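Local coordinates for nicotinate phosphoribosyltransferase (Porphyromonas gingivalis, PDB 2IM5), which probably catalyses the ATP-driven transfer of phosphoribosyl from 5-phosphoribosyl diphosphate to nicotinate, giving nicotinate ribonucleotide for NAD synthesis, at residues 4-8 with 60-66; 120-125 with 167-171; 218-223 with 353-357; 19-25 with 235-240. All coordinates share one frame; numbering follows the deposited sequence.

Contact 1 of 4, residues 4-8 with 60-66; sequences IRSIL and LSLTRDE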
# COMPACT_ATOMS: atom_id res chain seq x y z
N ILE A 4 -14.03 -12.11 2.53
CA ILE A 4 -14.04 -10.70 2.91
C ILE A 4 -15.42 -10.42 3.53
O ILE A 4 -16.44 -10.50 2.84
CB ILE A 4 -13.83 -9.76 1.70
CG1 ILE A 4 -12.49 -10.07 1.02
CG2 ILE A 4 -13.86 -8.31 2.15
CD1 ILE A 4 -11.26 -9.84 1.90
N ARG A 5 -15.45 -10.10 4.82
CA ARG A 5 -16.70 -9.85 5.51
C ARG A 5 -17.01 -8.39 5.77
O ARG A 5 -18.17 -8.03 6.00
CB ARG A 5 -16.72 -10.61 6.85
CG ARG A 5 -16.70 -12.13 6.71
CD ARG A 5 -17.76 -12.58 5.72
NE ARG A 5 -17.96 -14.03 5.72
CZ ARG A 5 -18.55 -14.70 6.71
NH1 ARG A 5 -18.99 -14.05 7.78
NH2 ARG A 5 -18.69 -16.02 6.62
N SER A 6 -15.99 -7.54 5.75
CA SER A 6 -16.20 -6.12 5.99
C SER A 6 -15.73 -5.24 4.85
O SER A 6 -14.67 -5.47 4.25
CB SER A 6 -15.47 -5.69 7.27
OG SER A 6 -15.48 -4.27 7.38
N ILE A 7 -16.50 -4.21 4.55
CA ILE A 7 -16.12 -3.30 3.48
C ILE A 7 -14.90 -2.49 3.93
O ILE A 7 -14.25 -1.84 3.12
CB ILE A 7 -17.31 -2.38 3.10
CG1 ILE A 7 -17.15 -1.92 1.65
CG2 ILE A 7 -17.39 -1.19 4.04
CD1 ILE A 7 -18.44 -1.39 1.05
N LEU A 8 -14.59 -2.54 5.23
CA LEU A 8 -13.43 -1.83 5.77
C LEU A 8 -12.20 -2.74 5.84
O LEU A 8 -11.12 -2.30 6.25
CB LEU A 8 -13.72 -1.27 7.16
CG LEU A 8 -14.83 -0.23 7.33
CD1 LEU A 8 -14.75 0.33 8.75
CD2 LEU A 8 -14.67 0.88 6.30
N LEU A 60 -21.18 -6.94 0.28
CA LEU A 60 -20.63 -6.08 1.32
C LEU A 60 -21.26 -4.69 1.35
O LEU A 60 -21.58 -4.11 0.31
CB LEU A 60 -19.12 -5.93 1.13
CG LEU A 60 -18.26 -7.20 1.21
CD1 LEU A 60 -16.85 -6.89 0.76
CD2 LEU A 60 -18.27 -7.75 2.63
N SER A 61 -21.46 -4.17 2.55
CA SER A 61 -22.01 -2.83 2.71
C SER A 61 -21.58 -2.28 4.06
O SER A 61 -21.47 -3.02 5.04
CB SER A 61 -23.54 -2.83 2.59
OG SER A 61 -24.14 -3.51 3.67
N LEU A 62 -21.33 -0.98 4.09
CA LEU A 62 -20.89 -0.30 5.30
C LEU A 62 -21.95 -0.42 6.39
O LEU A 62 -23.12 -0.13 6.16
CB LEU A 62 -20.64 1.18 4.97
CG LEU A 62 -19.93 2.04 6.01
CD1 LEU A 62 -18.47 1.59 6.14
CD2 LEU A 62 -20.02 3.50 5.59
N THR A 63 -21.54 -0.85 7.58
CA THR A 63 -22.50 -0.96 8.68
C THR A 63 -22.61 0.41 9.35
O THR A 63 -21.82 1.31 9.07
CB THR A 63 -22.05 -1.99 9.75
OG1 THR A 63 -20.91 -1.48 10.45
CG2 THR A 63 -21.70 -3.32 9.11
N ARG A 64 -23.58 0.55 10.24
CA ARG A 64 -23.76 1.81 10.96
C ARG A 64 -22.57 2.10 11.87
O ARG A 64 -22.10 3.23 11.94
CB ARG A 64 -25.06 1.75 11.77
CG ARG A 64 -25.54 3.11 12.28
CD ARG A 64 -25.52 4.16 11.16
NE ARG A 64 -25.96 3.61 9.88
CZ ARG A 64 -26.04 4.31 8.74
NH1 ARG A 64 -25.72 5.60 8.73
NH2 ARG A 64 -26.44 3.72 7.62
N ASP A 65 -22.06 1.08 12.55
CA ASP A 65 -20.91 1.28 13.43
C ASP A 65 -19.67 1.65 12.64
O ASP A 65 -18.87 2.48 13.08
CB ASP A 65 -20.61 0.02 14.25
CG ASP A 65 -21.63 -0.22 15.35
OD1 ASP A 65 -22.26 0.77 15.80
OD2 ASP A 65 -21.79 -1.39 15.77
N GLU A 66 -19.50 1.04 11.47
CA GLU A 66 -18.33 1.34 10.64
C GLU A 66 -18.40 2.78 10.15
O GLU A 66 -17.39 3.47 10.12
CB GLU A 66 -18.24 0.37 9.47
CG GLU A 66 -18.04 -1.07 9.91
CD GLU A 66 -17.95 -2.04 8.75
OE1 GLU A 66 -18.71 -1.89 7.77
OE2 GLU A 66 -17.12 -2.97 8.83
O HOH W 1 -19.08 -3.69 5.92
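Leu60, Ile7 and Glu66 carry most of this contact, in which the loop before helix 12-24 lies against a capping box, formed by Thr63 and Glu66, that opens helix 64-73. Leu60 covers the start of the loop with both methyls. Its CD2 rests on two backbone carbonyl oxygens, Ile4 O at 3.3 Å and Arg5 O slightly farther off, while CD1 meets Ile4 CG2 at 3.6 Å, the two side chains crossing at about a right angle. Ile7 aims its CB at that of Leu60. With CG1 swung anti to the backbone N (chi1 -154°), its other branch, CG2, is left to meet Leu62 CD1 at 3.6 Å; Phe88 also packs on Ile7.

Glu66 does two jobs. Its aliphatic part slides past Leu8 in the opposite direction, Leu8 CD1 coming within 3.6 Å of Glu66 CB. The carboxylate, buried beside His201 of helix 197-203, divides its oxygens. OE2 takes a short 2.5 Å bond from Ser6 OG on its syn side, 24° out of the carboxylate plane. The serine oxygen in turn accepts from Leu8 N, closing an ST turn. OE1 accepts from Thr63 N at 3.0 Å in a nearly straight bond (169°), and Thr63 OG1 returns the favour by accepting from Glu66 N. With partners at both oxygens, the group is probably restricted in rotation. A bridging water finishes the junction: it accepts from Ile7 N and donates to Ser61 O and, at 2.6 Å, to Glu66 OE1.

Contact 2 of 4, residues 120-125 with 167-171; sequences ETPILA and MRRRF
Arg168 lies along Leu124, pointing the same way, with its CD 3.5 Å from Leu124 CD1. A bend at chi3 (-62°) then turns the guanidinium to Glu120, where NH1 makes a 3.1 Å salt bridge to OE2. Carboxylate and guanidinium stand almost perpendicular (87°), and the bond runs from NH1 alone, tilted from both planes. One residue on from Glu120, Thr121 CG2 presses on Met167, unusually tightly at 3.2 Å from CG, and the methionine CE reaches on to Ala125 CB. Arg170 packs NE and NH2 against the same CB, and a water accepts from Arg170 NE and donates to Ala125 O.

A second shell fixes these groups. Glu120 OE1 pairs with Tyr13 OH and Lys14, Thr121 OG1 bonds to Asp11, and Arg170 forms salt bridges to Glu176 and Asp9. The type I turn from Met167 to Arg170 presents the three side chains together, with Arg170 N bonded to Met167 O. The turn links strand 162-164 of the parallel sheet to helix 173-186, and sits against helix 120-134, with helix 12-24 and strand 347-355 bordering the Glu120–Arg168 end.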
# COMPACT_ATOMS: atom_id res chain seq x y z
N GLU A 120 -7.94 -3.80 -5.43
CA GLU A 120 -6.59 -4.28 -5.15
C GLU A 120 -6.32 -5.11 -3.90
O GLU A 120 -6.02 -6.30 -3.99
CB GLU A 120 -5.58 -3.14 -5.17
CG GLU A 120 -4.13 -3.65 -5.13
CD GLU A 120 -3.14 -2.65 -4.53
OE1 GLU A 120 -3.57 -1.52 -4.21
OE2 GLU A 120 -1.95 -2.99 -4.37
N THR A 121 -6.40 -4.46 -2.73
CA THR A 121 -6.12 -5.14 -1.48
C THR A 121 -7.02 -6.34 -1.18
O THR A 121 -6.53 -7.40 -0.82
CB THR A 121 -6.15 -4.14 -0.29
OG1 THR A 121 -5.05 -3.22 -0.42
CG2 THR A 121 -6.00 -4.87 1.04
N PRO A 122 -8.35 -6.18 -1.31
CA PRO A 122 -9.25 -7.30 -1.04
C PRO A 122 -8.95 -8.51 -1.93
O PRO A 122 -8.88 -9.65 -1.46
CB PRO A 122 -10.63 -6.71 -1.32
CG PRO A 122 -10.45 -5.26 -1.00
CD PRO A 122 -9.12 -4.95 -1.61
N ILE A 123 -8.75 -8.27 -3.23
CA ILE A 123 -8.46 -9.36 -4.16
C ILE A 123 -7.16 -10.09 -3.81
O ILE A 123 -7.12 -11.32 -3.84
CB ILE A 123 -8.39 -8.86 -5.62
CG1 ILE A 123 -9.81 -8.49 -6.09
CG2 ILE A 123 -7.78 -9.93 -6.53
CD1 ILE A 123 -9.90 -8.06 -7.55
N LEU A 124 -6.11 -9.35 -3.47
CA LEU A 124 -4.85 -9.98 -3.11
C LEU A 124 -5.01 -10.79 -1.81
O LEU A 124 -4.49 -11.90 -1.70
CB LEU A 124 -3.75 -8.93 -2.96
CG LEU A 124 -3.25 -8.30 -4.27
CD1 LEU A 124 -2.35 -7.12 -3.96
CD2 LEU A 124 -2.53 -9.33 -5.12
N ALA A 125 -5.73 -10.23 -0.84
CA ALA A 125 -5.94 -10.91 0.43
C ALA A 125 -6.76 -12.18 0.20
O ALA A 125 -6.53 -13.19 0.85
CB ALA A 125 -6.66 -10.00 1.41
N MET A 167 -1.63 -6.67 5.20
CA MET A 167 -2.89 -7.22 4.73
C MET A 167 -2.86 -7.98 3.40
O MET A 167 -3.29 -9.13 3.32
CB MET A 167 -3.94 -6.10 4.65
CG MET A 167 -5.12 -6.43 3.75
SD MET A 167 -6.62 -5.53 4.21
CE MET A 167 -7.84 -6.73 3.71
N ARG A 168 -2.34 -7.35 2.35
CA ARG A 168 -2.31 -7.98 1.04
C ARG A 168 -1.71 -9.38 0.96
O ARG A 168 -2.15 -10.18 0.14
CB ARG A 168 -1.61 -7.06 0.05
CG ARG A 168 -2.51 -5.93 -0.42
CD ARG A 168 -1.74 -4.93 -1.26
NE ARG A 168 -0.69 -4.31 -0.45
CZ ARG A 168 0.22 -3.48 -0.93
NH1 ARG A 168 0.22 -3.16 -2.22
NH2 ARG A 168 1.14 -2.96 -0.12
N ARG A 169 -0.73 -9.69 1.80
CA ARG A 169 -0.12 -11.01 1.78
C ARG A 169 -0.30 -11.82 3.05
O ARG A 169 0.44 -12.78 3.29
CB ARG A 169 1.37 -10.89 1.46
CG ARG A 169 1.61 -10.43 0.04
CD ARG A 169 3.08 -10.34 -0.29
NE ARG A 169 3.26 -9.84 -1.64
CZ ARG A 169 4.44 -9.68 -2.23
NH1 ARG A 169 5.55 -9.99 -1.56
NH2 ARG A 169 4.51 -9.21 -3.47
N ARG A 170 -1.28 -11.45 3.87
CA ARG A 170 -1.54 -12.16 5.11
C ARG A 170 -1.89 -13.62 4.82
O ARG A 170 -2.38 -13.95 3.73
CB ARG A 170 -2.71 -11.50 5.84
CG ARG A 170 -4.05 -11.61 5.13
CD ARG A 170 -5.11 -10.76 5.81
NE ARG A 170 -6.42 -10.87 5.17
CZ ARG A 170 -7.44 -10.05 5.42
NH1 ARG A 170 -7.29 -9.06 6.29
NH2 ARG A 170 -8.60 -10.22 4.79
N PHE A 171 -1.63 -14.50 5.78
CA PHE A 171 -1.95 -15.92 5.61
C PHE A 171 -3.47 -16.03 5.54
O PHE A 171 -4.02 -16.77 4.74
CB PHE A 171 -1.43 -16.74 6.80
CG PHE A 171 -1.66 -18.22 6.66
CD1 PHE A 171 -0.75 -19.02 5.97
CD2 PHE A 171 -2.79 -18.81 7.20
CE1 PHE A 171 -0.97 -20.40 5.83
CE2 PHE A 171 -3.03 -20.18 7.06
CZ PHE A 171 -2.11 -20.97 6.38
O HOH W 2 -7.78 -12.84 3.48

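Contact 3 of 4, residues 218-223 with 353-357; sequences FHGAIY and KCKMT
A helix packed on a sheet is the element here: helix 213-223 lays Phe218, Ala221 and Ile222 against Cys354 near the end of strand 347-355, which belongs to the five-stranded antiparallel sheet, and Met356 just past it. The short segments run 8.5 Å apart at closest, their directions 55° from each other. No hydrogen bond crosses; the join is mostly apolar. The helix starts at His213, the predicted phosphohistidine, which is unmodified here, while this contact lies at the helix's other end.

Cys354 points toward the helix, its SG set between the backbone N and the carbonyl carbon (chi1 57°). There the sulfur settles between Ala221 CB, at 3.6 Å, and Phe218, touching CD1 at the same distance. This is a sulfur-aromatic contact: SG lies 4.7 Å from the ring centroid and 64° off the normal, in an oblique position. Lys355 O approaches the same ring at its edge, near the plane. Within the helix, Ile222 CG1 lies over one face of the ring, toward the rim; from outside it, Phe25 meets the ring edge-to-face.

Ile222 also reaches CD1 toward the backbone where Lys355 joins Met356. Past the strand, Met356 N is held by Asp360 OD2, and the methionine chain bends at chi2 and chi3 to come back over the helix end. It crosses both Ile222 and Tyr223 at about a right angle, and its terminal CE is lodged 3.5 Å from Ile222 CG2 and 3.5 Å from Tyr223 OH.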
# COMPACT_ATOMS: atom_id res chain seq x y z
N PHE A 218 -0.25 7.55 -11.75
CA PHE A 218 -1.38 8.08 -12.51
C PHE A 218 -0.96 9.44 -13.07
O PHE A 218 -1.15 9.72 -14.25
CB PHE A 218 -2.60 8.24 -11.61
CG PHE A 218 -3.75 8.95 -12.27
CD1 PHE A 218 -4.50 8.32 -13.26
CD2 PHE A 218 -4.07 10.27 -11.91
CE1 PHE A 218 -5.56 8.99 -13.88
CE2 PHE A 218 -5.12 10.94 -12.53
CZ PHE A 218 -5.87 10.30 -13.52
N HIS A 219 -0.36 10.27 -12.21
CA HIS A 219 0.08 11.60 -12.61
C HIS A 219 1.18 11.53 -13.67
O HIS A 219 1.24 12.37 -14.57
CB HIS A 219 0.56 12.39 -11.39
CG HIS A 219 -0.56 12.85 -10.50
ND1 HIS A 219 -1.12 14.10 -10.59
CD2 HIS A 219 -1.26 12.20 -9.53
CE1 HIS A 219 -2.11 14.21 -9.73
NE2 HIS A 219 -2.22 13.07 -9.07
N GLY A 220 2.04 10.52 -13.58
CA GLY A 220 3.10 10.39 -14.56
C GLY A 220 2.53 10.04 -15.93
O GLY A 220 3.00 10.53 -16.95
N ALA A 221 1.52 9.19 -15.95
CA ALA A 221 0.89 8.78 -17.20
C ALA A 221 0.10 9.90 -17.85
O ALA A 221 0.11 10.05 -19.07
CB ALA A 221 -0.01 7.58 -16.95
N ILE A 222 -0.59 10.69 -17.03
CA ILE A 222 -1.41 11.79 -17.54
C ILE A 222 -0.63 13.09 -17.79
O ILE A 222 -0.76 13.69 -18.85
CB ILE A 222 -2.58 12.11 -16.56
CG1 ILE A 222 -3.41 10.86 -16.32
CG2 ILE A 222 -3.44 13.22 -17.12
CD1 ILE A 222 -3.97 10.21 -17.59
N TYR A 223 0.17 13.51 -16.81
CA TYR A 223 0.93 14.76 -16.92
C TYR A 223 2.37 14.65 -17.40
O TYR A 223 3.01 15.66 -17.64
CB TYR A 223 0.91 15.48 -15.58
CG TYR A 223 -0.47 15.84 -15.11
CD1 TYR A 223 -1.21 16.83 -15.76
CD2 TYR A 223 -1.06 15.16 -14.05
CE1 TYR A 223 -2.50 17.14 -15.35
CE2 TYR A 223 -2.36 15.46 -13.64
CZ TYR A 223 -3.07 16.45 -14.29
OH TYR A 223 -4.35 16.74 -13.90
N LYS A 353 -2.50 0.84 -16.65
CA LYS A 353 -2.78 1.92 -17.60
C LYS A 353 -3.99 2.72 -17.13
O LYS A 353 -4.79 2.23 -16.32
CB LYS A 353 -3.02 1.35 -18.99
CG LYS A 353 -4.24 0.47 -19.11
CD LYS A 353 -4.43 -0.02 -20.54
CE LYS A 353 -5.72 -0.82 -20.68
NZ LYS A 353 -5.91 -1.33 -22.06
N CYS A 354 -4.12 3.93 -17.64
CA CYS A 354 -5.22 4.80 -17.27
C CYS A 354 -5.49 5.84 -18.34
O CYS A 354 -4.75 5.97 -19.32
CB CYS A 354 -4.86 5.53 -15.96
SG CYS A 354 -3.33 6.48 -16.07
N LYS A 355 -6.57 6.59 -18.14
CA LYS A 355 -6.96 7.66 -19.04
C LYS A 355 -7.70 8.70 -18.20
O LYS A 355 -8.26 8.36 -17.16
CB LYS A 355 -7.86 7.12 -20.16
CG LYS A 355 -9.06 6.36 -19.68
CD LYS A 355 -10.01 6.04 -20.83
CE LYS A 355 -9.36 5.21 -21.91
NZ LYS A 355 -10.32 4.94 -23.02
N MET A 356 -7.69 9.95 -18.65
CA MET A 356 -8.33 11.04 -17.93
C MET A 356 -9.86 10.99 -17.99
O MET A 356 -10.55 11.33 -17.03
CB MET A 356 -7.84 12.39 -18.48
CG MET A 356 -8.25 13.57 -17.62
SD MET A 356 -7.43 13.52 -15.99
CE MET A 356 -6.37 14.94 -16.16
N THR A 357 -10.39 10.58 -19.13
CA THR A 357 -11.83 10.48 -19.32
C THR A 357 -12.08 9.32 -20.27
O THR A 357 -11.14 8.76 -20.83
CB THR A 357 -12.43 11.76 -19.97
OG1 THR A 357 -11.94 11.88 -21.31
CG2 THR A 357 -12.02 13.01 -19.20

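Contact 4 of 4, residues 19-25 with 235-240; sequences YAYAKLF and DWINVY
Leu24 reaches across to Asp235, Asn238 and Val239, and each of its side-chain atoms has a neighbour. CB lies over one face of the Phe25 ring, toward the rim. CG, set beside the backbone N (chi1 -58°), comes 4.0 Å from Val239 CG2. From there the branches part: CD1 wedges between Val239 CG2 and Asp235 CB, 3.6 Å from each, while CD2 touches the side-chain oxygen of Asn238, OD1. Phe25 follows Leu24 onto the same partner, its CZ edge meeting Asp235 OD2 at 3.5 Å in the ring plane.

Val239 is the knob of a knobs-into-holes fit, sitting among Tyr19, Ala20, Lys23 and Leu24. Its helix, 228-240, leads toward strand 246-248 of the barrel-type parallel sheet and packs on helix 12-24 of the N-terminal part, the axes of the short segments 19-24 and 235-240 crossing at 91° and 10.0 Å apart at closest. CG1 of the knob meets Tyr19 CE2 at 3.6 Å. The Tyr240 hydroxyl comes in at the edge of the Tyr19 ring and hydrogen-bonds to Thr16 O in the preceding turn of helix 12-24.

At the solvent side Lys23, fully extended, slides past Val239 to the end of the other helix. Its NZ donates to Asn238 OD1 at 2.8 Å, coming from above the carbonyl plane (38° out of it), and makes a weak bond to Asn238 O. A water accepts from Lys23 NZ at 2.8 Å and donates to Val239 O.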
# COMPACT_ATOMS: atom_id res chain seq x y z
N TYR A 19 -10.69 8.68 -2.49
CA TYR A 19 -11.36 9.98 -2.39
C TYR A 19 -10.62 11.00 -3.24
O TYR A 19 -11.23 11.85 -3.88
CB TYR A 19 -11.44 10.47 -0.94
CG TYR A 19 -11.93 11.90 -0.85
CD1 TYR A 19 -13.14 12.28 -1.42
CD2 TYR A 19 -11.14 12.90 -0.27
CE1 TYR A 19 -13.55 13.61 -1.43
CE2 TYR A 19 -11.54 14.23 -0.28
CZ TYR A 19 -12.74 14.58 -0.86
OH TYR A 19 -13.12 15.90 -0.89
N ALA A 20 -9.29 10.92 -3.24
CA ALA A 20 -8.51 11.85 -4.06
C ALA A 20 -8.94 11.72 -5.52
O ALA A 20 -9.09 12.73 -6.21
CB ALA A 20 -7.02 11.57 -3.91
N TYR A 21 -9.13 10.48 -6.00
CA TYR A 21 -9.57 10.29 -7.39
C TYR A 21 -11.01 10.81 -7.57
O TYR A 21 -11.32 11.48 -8.55
CB TYR A 21 -9.58 8.80 -7.79
CG TYR A 21 -8.23 8.13 -7.90
CD1 TYR A 21 -7.19 8.72 -8.62
CD2 TYR A 21 -8.02 6.87 -7.35
CE1 TYR A 21 -5.97 8.06 -8.79
CE2 TYR A 21 -6.81 6.20 -7.52
CZ TYR A 21 -5.79 6.79 -8.24
OH TYR A 21 -4.61 6.11 -8.41
N ALA A 22 -11.87 10.48 -6.61
CA ALA A 22 -13.27 10.89 -6.66
C ALA A 22 -13.43 12.41 -6.71
O ALA A 22 -14.35 12.92 -7.35
CB ALA A 22 -14.02 10.32 -5.47
N LYS A 23 -12.54 13.12 -6.04
CA LYS A 23 -12.62 14.57 -6.03
C LYS A 23 -12.03 15.22 -7.26
O LYS A 23 -12.68 16.02 -7.93
CB LYS A 23 -11.91 15.16 -4.81
CG LYS A 23 -11.93 16.69 -4.81
CD LYS A 23 -11.09 17.31 -3.72
CE LYS A 23 -11.28 18.84 -3.72
NZ LYS A 23 -10.37 19.53 -2.76
N LEU A 24 -10.78 14.88 -7.56
CA LEU A 24 -10.08 15.48 -8.68
C LEU A 24 -10.14 14.79 -10.04
O LEU A 24 -10.02 15.46 -11.06
CB LEU A 24 -8.61 15.70 -8.30
CG LEU A 24 -8.33 16.58 -7.07
CD1 LEU A 24 -6.81 16.57 -6.79
CD2 LEU A 24 -8.83 18.02 -7.32
N PHE A 25 -10.34 13.47 -10.06
CA PHE A 25 -10.39 12.74 -11.32
C PHE A 25 -11.56 11.75 -11.39
O PHE A 25 -11.38 10.57 -11.70
CB PHE A 25 -9.08 11.97 -11.51
CG PHE A 25 -7.86 12.83 -11.36
CD1 PHE A 25 -7.53 13.76 -12.34
CD2 PHE A 25 -7.07 12.74 -10.22
CE1 PHE A 25 -6.43 14.61 -12.18
CE2 PHE A 25 -5.97 13.58 -10.05
CZ PHE A 25 -5.65 14.52 -11.03
N ASP A 235 -1.65 18.05 -5.84
CA ASP A 235 -3.01 17.54 -5.83
C ASP A 235 -3.34 16.90 -4.49
O ASP A 235 -4.46 17.02 -4.00
CB ASP A 235 -3.22 16.53 -6.98
CG ASP A 235 -3.27 17.21 -8.35
OD1 ASP A 235 -3.36 18.46 -8.38
OD2 ASP A 235 -3.23 16.51 -9.38
N TRP A 236 -2.36 16.22 -3.89
CA TRP A 236 -2.60 15.59 -2.59
C TRP A 236 -2.89 16.67 -1.54
O TRP A 236 -3.75 16.49 -0.66
CB TRP A 236 -1.37 14.77 -2.18
CG TRP A 236 -1.61 13.87 -1.00
CD1 TRP A 236 -1.19 14.08 0.28
CD2 TRP A 236 -2.30 12.61 -1.00
NE1 TRP A 236 -1.58 13.02 1.08
CE2 TRP A 236 -2.26 12.11 0.32
CE3 TRP A 236 -2.95 11.86 -1.99
CZ2 TRP A 236 -2.83 10.89 0.67
CZ3 TRP A 236 -3.52 10.64 -1.64
CH2 TRP A 236 -3.46 10.17 -0.32
N ILE A 237 -2.18 17.78 -1.64
CA ILE A 237 -2.38 18.89 -0.71
C ILE A 237 -3.76 19.51 -0.95
O ILE A 237 -4.45 19.90 0.00
CB ILE A 237 -1.30 19.97 -0.91
CG1 ILE A 237 0.06 19.40 -0.48
CG2 ILE A 237 -1.65 21.23 -0.12
CD1 ILE A 237 1.24 20.23 -0.95
N ASN A 238 -4.16 19.61 -2.21
CA ASN A 238 -5.48 20.16 -2.52
C ASN A 238 -6.55 19.30 -1.87
O ASN A 238 -7.54 19.81 -1.35
CB ASN A 238 -5.70 20.19 -4.04
CG ASN A 238 -7.13 20.58 -4.42
OD1 ASN A 238 -8.07 19.79 -4.29
ND2 ASN A 238 -7.30 21.82 -4.87
N VAL A 239 -6.34 17.99 -1.88
CA VAL A 239 -7.32 17.09 -1.31
C VAL A 239 -7.31 17.04 0.22
O VAL A 239 -8.36 17.12 0.85
CB VAL A 239 -7.12 15.64 -1.85
CG1 VAL A 239 -8.10 14.68 -1.19
CG2 VAL A 239 -7.27 15.63 -3.37
N TYR A 240 -6.13 16.95 0.82
CA TYR A 240 -6.05 16.81 2.27
C TYR A 240 -5.53 17.98 3.09
O TYR A 240 -5.39 17.86 4.30
CB TYR A 240 -5.27 15.53 2.59
CG TYR A 240 -6.03 14.29 2.14
CD1 TYR A 240 -7.24 13.96 2.74
CD2 TYR A 240 -5.57 13.50 1.09
CE1 TYR A 240 -7.98 12.87 2.29
CE2 TYR A 240 -6.31 12.41 0.63
CZ TYR A 240 -7.52 12.11 1.24
OH TYR A 240 -8.27 11.05 0.81
O HOH W 3 -10.68 18.30 -0.23

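From the N terminus, the loop at 4-8 closes first, on 60-66 (contact 1). Helix 12-24 has meanwhile opened contact 4, which waits for 235-240 and therefore crosses contact 1. Contact 2, 120-125 with 167-171, opens and closes wholly within that long span, in series after contact 1. Contact 3 starts at 218-223, before contact 4 closes, and ends at 353-357, so the two cross. Contacts 1 and 2 meet where Ile4 packs on Arg170 and Pro122; contacts 3 and 4 meet round Phe25. Contact 1 ties the N-terminal loop to the start of helix 64-73; contact 2 joins helix 120-134, and contact 4 helix 12-24, to the barrel-type part; contact 3 brings in the antiparallel sheet.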